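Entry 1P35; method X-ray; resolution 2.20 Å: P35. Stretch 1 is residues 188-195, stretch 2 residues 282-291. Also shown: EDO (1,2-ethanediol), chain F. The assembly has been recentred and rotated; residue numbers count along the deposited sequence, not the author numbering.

Stretch 1 (188-195) TGLYEYDV
Stretch 2 282-291: HNVTSALNKN

Antiparallel pairing of two strands of P35, 191-195 and 284-286, whose axes approach to 4.7 Å with 142° between their N-to-C directions; 663 Å² is buried between the stretches, both sides summed. Tyr191 lies opposite Ser286 and Tyr193 opposite Val284, both hydrogen-bonded pairs with CA atoms 5.4 Å apart; Glu192 and Thr285 form the non-hydrogen-bonded pair between them, CA to CA 4.4 Å. Four backbone bonds fix this register: Tyr191 N to Ser286 O 2.8 Å, Ser286 N to Tyr191 O 2.9 Å, Tyr193 N to Val284 O 2.7 Å and, longer and more bent at 140°, Val284 N to Tyr193 O 3.2 Å. Thr285 CA adds a CA-H...O contact to Tyr191 O at 3.2 Å. Beyond Tyr193 a beta bulge shifts the register by one, so that Asp194 pairs with His282 (CA to CA 4.2 Å); the chain turns its corner at Asn283, with phi/psi 60/41.

Tyr191, Tyr193, Val284 and Ser286 share the buried face of the sheet. Both tyrosines are m with chi2 near 80°. The Tyr193 side chain runs along the other stretch past Ser286, its CE1 4.0 Å from Ser286 CB, until its OH donates to Leu288 O at 2.7 Å. A long aromatic side chain thus reaches a carbonyl beyond the strand while its CB packs 3.9 Å from CG2 of Val284 (m). Asn289 (t, chi2 39°) places CB over one face of the Tyr191 ring, 3.7 Å from the centroid and 12° off the normal, a CH-pi contact; its amide is satisfied elsewhere in the structure. Ser286 is t, and its small side chain carries OG to accept from Leu288 N at 2.9 Å, bracing the turn that follows. Ala287 N donates to O2 of the bound ethanediol at 2.8 Å.

Glu192, Thr285, Asp194 and His282 occupy the other, more open face. Asp194 (t, chi2 21°) and His282 (t, chi2 56°) bring their side chains together edge-on to the imidazole: His282 ND1 donates to Asp194 OD1 at 2.6 Å, nearly straight at 173°. Glu192 (m, chi2 t, chi3 79°) lays its aliphatic CG 4.1 Å from CG2 of Thr285 (p), while its carboxylate remains exposed.

Before the strand, Leu190 N donates to OG1 of Thr188 (p) at 3.2 Å. Gly189, at phi/psi 88/4, suits its place because a CB would jam against the preceding carbonyl. Leu190 (m, t) starts sideways, then brings CD2 to 4.3 Å from Ala287 CB.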

ATOM      1  N   THR A 188     -10.978  20.503  29.816  1.00 50.31           N
ATOM      2  CA  THR A 188     -11.176  19.329  30.624  1.00 47.55           C
ATOM      3  C   THR A 188      -9.888  18.821  31.320  1.00 44.04           C
ATOM      4  O   THR A 188      -9.947  18.296  32.418  1.00 62.23           O
ATOM      5  CB  THR A 188     -11.756  18.205  29.751  1.00 46.60           C
ATOM      6  OG1 THR A 188     -10.710  17.629  28.954  1.00 69.93           O
ATOM      7  CG2 THR A 188     -12.802  18.761  28.809  1.00 46.20           C
ATOM      8  N   GLY A 189      -8.733  18.973  30.682  1.00 38.06           N
ATOM      9  CA  GLY A 189      -7.470  18.468  31.249  1.00 27.99           C
ATOM     10  C   GLY A 189      -7.168  17.009  30.876  1.00 26.46           C
ATOM     11  O   GLY A 189      -6.221  16.429  31.368  1.00 34.31           O
ATOM     12  N   LEU A 190      -8.011  16.403  30.035  1.00 22.41           N
ATOM     13  CA  LEU A 190      -7.796  15.043  29.553  1.00 26.93           C
ATOM     14  C   LEU A 190      -7.533  15.133  28.047  1.00 32.21           C
ATOM     15  O   LEU A 190      -8.262  15.821  27.306  1.00 29.45           O
ATOM     16  CB  LEU A 190      -9.028  14.187  29.757  1.00 29.96           C
ATOM     17  CG  LEU A 190      -9.399  13.761  31.158  1.00 47.35           C
ATOM     18  CD1 LEU A 190     -10.639  12.862  31.031  1.00 30.55           C
ATOM     19  CD2 LEU A 190      -8.202  13.003  31.805  1.00 46.59           C
ATOM     20  N   TYR A 191      -6.532  14.399  27.594  1.00 28.79           N
ATOM     21  CA  TYR A 191      -6.129  14.477  26.181  1.00 30.49           C
ATOM     22  C   TYR A 191      -6.207  13.129  25.521  1.00 30.87           C
ATOM     23  O   TYR A 191      -5.954  12.098  26.166  1.00 37.84           O
ATOM     24  CB  TYR A 191      -4.696  15.056  26.120  1.00 27.73           C
ATOM     25  CG  TYR A 191      -4.602  16.408  26.802  1.00 39.30           C
ATOM     26  CD1 TYR A 191      -4.483  16.509  28.210  1.00 41.59           C
ATOM     27  CD2 TYR A 191      -4.772  17.590  26.060  1.00 39.35           C
ATOM     28  CE1 TYR A 191      -4.543  17.735  28.853  1.00 30.16           C
ATOM     29  CE2 TYR A 191      -4.842  18.834  26.685  1.00 29.37           C
ATOM     30  CZ  TYR A 191      -4.734  18.906  28.078  1.00 34.44           C
ATOM     31  OH  TYR A 191      -4.879  20.138  28.675  1.00 42.84           O
ATOM     32  N   GLU A 192      -6.612  13.127  24.250  1.00 36.27           N
ATOM     33  CA  GLU A 192      -6.750  11.867  23.486  1.00 32.42           C
ATOM     34  C   GLU A 192      -5.565  11.779  22.580  1.00 27.33           C
ATOM     35  O   GLU A 192      -5.208  12.778  21.968  1.00 25.86           O
ATOM     36  CB  GLU A 192      -8.005  11.874  22.594  1.00 32.52           C
ATOM     37  CG  GLU A 192      -9.349  11.901  23.299  1.00 48.32           C
ATOM     38  CD  GLU A 192     -10.525  11.944  22.330  1.00 53.11           C
ATOM     39  OE1 GLU A 192     -10.900  10.890  21.772  1.00 71.24           O
ATOM     40  OE2 GLU A 192     -11.063  13.042  22.110  1.00 56.29           O
ATOM     41  N   TYR A 193      -4.935  10.611  22.507  1.00 29.77           N
ATOM     42  CA  TYR A 193      -3.798  10.431  21.601  1.00 27.93           C
ATOM     43  C   TYR A 193      -4.052   9.369  20.536  1.00 19.33           C
ATOM     44  O   TYR A 193      -4.769   8.429  20.757  1.00 22.98           O
ATOM     45  CB  TYR A 193      -2.565  10.007  22.337  1.00 21.03           C
ATOM     46  CG  TYR A 193      -1.965  11.010  23.257  1.00 26.12           C
ATOM     47  CD1 TYR A 193      -2.494  11.231  24.546  1.00 36.39           C
ATOM     48  CD2 TYR A 193      -0.782  11.673  22.887  1.00 28.59           C
ATOM     49  CE1 TYR A 193      -1.839  12.080  25.452  1.00 42.35           C
ATOM     50  CE2 TYR A 193      -0.126  12.507  23.769  1.00 43.64           C
ATOM     51  CZ  TYR A 193      -0.633  12.714  25.047  1.00 58.31           C
ATOM     52  OH  TYR A 193       0.108  13.520  25.893  1.00 56.70           O
ATOM     53  N   ASP A 194      -3.473   9.568  19.352  1.00 24.13           N
ATOM     54  CA  ASP A 194      -3.578   8.615  18.260  1.00 23.83           C
ATOM     55  C   ASP A 194      -2.397   8.955  17.362  1.00 33.48           C
ATOM     56  O   ASP A 194      -2.520   9.723  16.392  1.00 25.10           O
ATOM     57  CB  ASP A 194      -4.898   8.718  17.476  1.00 25.16           C
ATOM     58  CG  ASP A 194      -4.995   7.625  16.413  1.00 30.38           C
ATOM     59  OD1 ASP A 194      -4.269   6.597  16.582  1.00 29.44           O
ATOM     60  OD2 ASP A 194      -5.767   7.764  15.447  1.00 32.05           O
ATOM     61  N   VAL A 195      -1.257   8.353  17.699  1.00 33.32           N
ATOM     62  CA  VAL A 195      -0.016   8.652  17.022  1.00 21.06           C
ATOM     63  C   VAL A 195       0.969   7.471  17.164  1.00 27.53           C
ATOM     64  O   VAL A 195       0.895   6.698  18.138  1.00 22.52           O
ATOM     65  CB  VAL A 195       0.584   9.956  17.692  1.00 29.32           C
ATOM     66  CG1 VAL A 195       0.831   9.710  19.276  1.00 12.68           C
ATOM     67  CG2 VAL A 195       1.841  10.379  17.023  1.00 27.89           C
ATOM     68  N   HIS A 282      -2.144   4.744  20.351  1.00 27.35           N
ATOM     69  CA  HIS A 282      -3.319   4.643  19.499  1.00 17.92           C
ATOM     70  C   HIS A 282      -4.637   4.603  20.195  1.00 30.41           C
ATOM     71  O   HIS A 282      -5.003   3.577  20.764  1.00 24.97           O
ATOM     72  CB  HIS A 282      -3.183   3.414  18.603  1.00 33.54           C
ATOM     73  CG  HIS A 282      -4.386   3.147  17.744  1.00 19.23           C
ATOM     74  ND1 HIS A 282      -4.906   4.085  16.877  1.00 23.12           N
ATOM     75  CD2 HIS A 282      -5.079   2.003  17.520  1.00 27.47           C
ATOM     76  CE1 HIS A 282      -5.873   3.533  16.160  1.00 29.88           C
ATOM     77  NE2 HIS A 282      -5.999   2.269  16.531  1.00 24.92           N
ATOM     78  N   ASN A 283      -5.371   5.712  20.085  1.00 19.75           N
ATOM     79  CA  ASN A 283      -6.650   5.810  20.740  1.00 16.86           C
ATOM     80  C   ASN A 283      -6.575   5.665  22.278  1.00 25.82           C
ATOM     81  O   ASN A 283      -7.415   5.030  22.905  1.00 27.02           O
ATOM     82  CB  ASN A 283      -7.608   4.773  20.159  1.00 19.81           C
ATOM     83  CG  ASN A 283      -8.169   5.171  18.767  1.00 30.49           C
ATOM     84  OD1 ASN A 283      -8.837   4.353  18.095  1.00 37.42           O
ATOM     85  ND2 ASN A 283      -7.935   6.411  18.350  1.00 25.56           N
ATOM     86  N   VAL A 284      -5.572   6.257  22.894  1.00 28.24           N
ATOM     87  CA  VAL A 284      -5.472   6.136  24.339  1.00 22.84           C
ATOM     88  C   VAL A 284      -5.703   7.520  24.856  1.00 33.80           C
ATOM     89  O   VAL A 284      -5.541   8.481  24.095  1.00 32.19           O
ATOM     90  CB  VAL A 284      -4.083   5.639  24.776  1.00 21.19           C
ATOM     91  CG1 VAL A 284      -3.838   4.286  24.181  1.00 18.41           C
ATOM     92  CG2 VAL A 284      -2.968   6.639  24.283  1.00 22.17           C
ATOM     93  N   THR A 285      -6.121   7.633  26.118  1.00 35.05           N
ATOM     94  CA  THR A 285      -6.335   8.955  26.706  1.00 34.25           C
ATOM     95  C   THR A 285      -5.411   9.110  27.933  1.00 26.05           C
ATOM     96  O   THR A 285      -5.007   8.123  28.551  1.00 26.74           O
ATOM     97  CB  THR A 285      -7.777   9.139  27.164  1.00 36.53           C
ATOM     98  OG1 THR A 285      -8.026   8.205  28.211  1.00 61.13           O
ATOM     99  CG2 THR A 285      -8.775   8.905  25.989  1.00 23.12           C
ATOM    100  N   SER A 286      -5.094  10.343  28.282  1.00 29.53           N
ATOM    101  CA  SER A 286      -4.206  10.611  29.411  1.00 21.49           C
ATOM    102  C   SER A 286      -4.333  12.033  29.853  1.00 24.96           C
ATOM    103  O   SER A 286      -4.793  12.874  29.105  1.00 28.81           O
ATOM    104  CB  SER A 286      -2.752  10.385  29.009  1.00 24.82           C
ATOM    105  OG  SER A 286      -1.869  10.775  30.003  1.00 22.19           O
ATOM    106  N   ALA A 287      -3.914  12.274  31.090  1.00 32.24           N
ATOM    107  CA  ALA A 287      -3.916  13.576  31.718  1.00 36.46           C
ATOM    108  C   ALA A 287      -2.547  14.231  31.448  1.00 33.93           C
ATOM    109  O   ALA A 287      -2.412  15.419  31.582  1.00 38.87           O
ATOM    110  CB  ALA A 287      -4.141  13.426  33.236  1.00 33.53           C
ATOM    111  N   LEU A 288      -1.531  13.427  31.135  1.00 35.04           N
ATOM    112  CA  LEU A 288      -0.204  13.957  30.799  1.00 28.32           C
ATOM    113  C   LEU A 288      -0.303  14.468  29.345  1.00 31.83           C
ATOM    114  O   LEU A 288      -0.657  13.707  28.449  1.00 44.66           O
ATOM    115  CB  LEU A 288       0.888  12.840  30.805  1.00 24.28           C
ATOM    116  CG  LEU A 288       1.775  12.548  32.020  1.00 46.31           C
ATOM    117  CD1 LEU A 288       2.718  11.379  31.716  1.00 40.10           C
ATOM    118  CD2 LEU A 288       2.607  13.796  32.368  1.00 35.54           C
ATOM    119  N   ASN A 289       0.024  15.728  29.128  1.00 37.99           N
ATOM    120  CA  ASN A 289       0.015  16.321  27.792  1.00 26.93           C
ATOM    121  C   ASN A 289       1.405  16.860  27.580  1.00 31.46           C
ATOM    122  O   ASN A 289       1.663  18.029  27.848  1.00 32.23           O
ATOM    123  CB  ASN A 289      -0.971  17.489  27.709  1.00 27.49           C
ATOM    124  CG  ASN A 289      -0.914  18.165  26.353  1.00 25.31           C
ATOM    125  OD1 ASN A 289      -0.785  17.495  25.332  1.00 45.61           O
ATOM    126  ND2 ASN A 289      -1.029  19.476  26.333  1.00 25.34           N
ATOM    127  N   LYS A 290       2.329  16.016  27.151  1.00 30.35           N
ATOM    128  CA  LYS A 290       3.697  16.470  26.977  1.00 38.56           C
ATOM    129  C   LYS A 290       4.518  15.834  25.820  1.00 38.85           C
ATOM    130  O   LYS A 290       4.139  14.801  25.257  1.00 38.70           O
ATOM    131  CB  LYS A 290       4.448  16.300  28.324  1.00 31.56           C
ATOM    132  CG  LYS A 290       4.436  14.905  28.887  1.00 42.52           C
ATOM    133  CD  LYS A 290       5.325  14.740  30.153  1.00 49.37           C
ATOM    134  CE  LYS A 290       6.823  14.796  29.875  1.00 73.85           C
ATOM    135  NZ  LYS A 290       7.632  14.544  31.114  1.00 60.63           N
ATOM    136  N   ASN A 291       5.635  16.482  25.456  1.00 32.04           N
ATOM    137  CA  ASN A 291       6.512  15.915  24.427  1.00 24.84           C
ATOM    138  C   ASN A 291       7.459  14.908  25.121  1.00 29.64           C
ATOM    139  O   ASN A 291       7.565  14.861  26.331  1.00 34.53           O
ATOM    140  CB  ASN A 291       7.348  17.044  23.763  1.00 19.37           C
ATOM    141  CG  ASN A 291       6.464  18.089  23.094  1.00 21.34           C
ATOM    142  OD1 ASN A 291       5.447  17.733  22.484  1.00 23.69           O
ATOM    143  ND2 ASN A 291       6.852  19.366  23.176  1.00 24.52           N
TER
HETATM  144  C1  EDO F 302      -5.807  10.205  33.865  1.00 36.86           C
HETATM  145  O1  EDO F 302      -6.792   9.319  34.458  1.00 28.99           O
HETATM  146  C2  EDO F 302      -4.479   9.498  33.833  1.00 26.64           C
HETATM  147  O2  EDO F 302      -3.631  10.126  32.886  1.00 43.93           O